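Local coordinates for AT-less polyketide synthase (Streptomyces platensis subsp. rosaceus, PDB 4QYR), which extends polyketide chains by decarboxylative Claisen condensation, as a ketosynthase domain of the isomigrastatin synthase that relies on acyltransferases acting in trans, at the interface of chains A and B. Sequence-based numbering; all coordinates share one arbitrary frame. Chains: chain A/B, AT-less polyketide synthase.

The interface of chains A and B. Residues chain A 129, 133, 139-141, 144; chain B 207, 210-211, 214.
In the two-fold symmetric dimer interface of the ketosynthase, the arrangement typical of thiolase-fold condensing enzymes, helix 207-214 of chain B lies against helix 127-135 of chain A and the loop residues A:Pro139 and A:Asp140 just before helix 141-147; the contact recurs with the chains exchanged. The polar end is held by B:Asp207, the first residue of its helix. Its CG stands beside the backbone N (chi1 -64°), and the carboxylate meets the amide of A:Asn133 tip to tip, the two planes nearly parallel at 12°. A:Asn133 ND2 donates to the syn lone pair of B:Asp207 OD1 at 3.2 Å, a bent bond (144° at H) with the acceptor tilted out of the amide plane. An amide probably suits the place, since its neutral NH2 can donate to the carboxylate. The imidazole of A:His129, its CG anti to the backbone N, passes alongside with its plane steeply turned against the carboxylate, and its CE1 lies 3.7 Å from B:Asp207 OD1; a charge on the ring, if present, would probably steady the acid. Farther along, small residues allow close approach. The methyl CB of B:Ala210 sits 3.6 Å from the ring CG of A:Pro139, whose ring, of restricted flexibility, offers this apolar atom. B:Ala211 sets its CB 3.8 Å from the CB of A:Ala144, methyl against methyl, the short side chains letting the two helices come close. At the far end, the selenomethionine B:Met214, extended beyond CG, crosses the side chain of A:Asp140 at about a right angle; its long, unbranched chain, selenium standing in for sulfur, can reach over to the backbone there, and its SE packs 3.6 Å from A:Asp140 CA.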
# COMPACT_ATOMS: atom_id res chain seq x y z
N HIS A 129 19.67 -2.14 -2.94
CA HIS A 129 20.01 -0.79 -3.33
C HIS A 129 21.10 -0.28 -2.43
O HIS A 129 21.98 0.46 -2.87
CB HIS A 129 18.78 0.11 -3.26
CG HIS A 129 18.91 1.39 -4.03
ND1 HIS A 129 20.12 1.89 -4.47
CD2 HIS A 129 17.97 2.27 -4.45
CE1 HIS A 129 19.92 3.01 -5.13
NE2 HIS A 129 18.62 3.26 -5.13
N ASN A 133 25.13 0.69 -3.60
CA ASN A 133 25.81 1.90 -3.20
C ASN A 133 27.10 1.56 -2.48
O ASN A 133 28.14 2.17 -2.74
CB ASN A 133 24.91 2.75 -2.32
CG ASN A 133 23.77 3.36 -3.10
OD1 ASN A 133 23.46 2.90 -4.20
ND2 ASN A 133 23.15 4.38 -2.54
N PRO A 139 24.89 5.50 -10.13
CA PRO A 139 23.47 5.38 -10.50
C PRO A 139 23.25 5.23 -12.01
O PRO A 139 23.98 5.82 -12.81
CB PRO A 139 22.87 6.69 -9.99
CG PRO A 139 24.03 7.61 -9.77
CD PRO A 139 25.16 6.73 -9.37
N ASP A 140 22.26 4.41 -12.38
CA ASP A 140 21.77 4.38 -13.76
C ASP A 140 20.27 4.59 -13.74
O ASP A 140 19.66 4.56 -12.68
CB ASP A 140 22.12 3.06 -14.46
CG ASP A 140 21.61 3.01 -15.90
OD1 ASP A 140 21.85 3.98 -16.66
OD2 ASP A 140 20.91 2.04 -16.26
N GLY A 141 19.69 4.81 -14.91
CA GLY A 141 18.25 4.85 -15.06
C GLY A 141 17.59 3.54 -14.67
O GLY A 141 16.43 3.53 -14.30
N ALA A 144 16.88 3.09 -10.35
CA ALA A 144 15.65 3.66 -9.81
C ALA A 144 14.45 2.74 -10.09
O ALA A 144 13.72 2.35 -9.18
CB ALA A 144 15.41 5.02 -10.40
N ASP B 207 20.92 9.94 -5.84
CA ASP B 207 20.51 8.73 -6.53
C ASP B 207 19.39 8.91 -7.55
O ASP B 207 19.59 8.64 -8.74
CB ASP B 207 20.08 7.67 -5.51
CG ASP B 207 21.23 7.22 -4.62
OD1 ASP B 207 21.80 6.13 -4.89
OD2 ASP B 207 21.56 7.96 -3.66
N ALA B 210 20.10 11.69 -10.46
CA ALA B 210 20.97 11.18 -11.50
C ALA B 210 20.23 10.23 -12.41
O ALA B 210 20.33 10.32 -13.63
CB ALA B 210 22.18 10.49 -10.88
N ALA B 211 19.48 9.33 -11.82
CA ALA B 211 18.85 8.26 -12.59
C ALA B 211 17.79 8.81 -13.53
O ALA B 211 17.80 8.49 -14.73
CB ALA B 211 18.25 7.22 -11.66
N MSE B 214 19.26 10.36 -16.59
CA MSE B 214 19.68 9.38 -17.60
C MSE B 214 18.48 8.91 -18.40
O MSE B 214 18.54 8.80 -19.62
CB MSE B 214 20.38 8.20 -16.95
CG MSE B 214 21.73 8.54 -16.40
SE MSE B 214 22.82 6.98 -16.03
CE MSE B 214 24.30 7.90 -15.16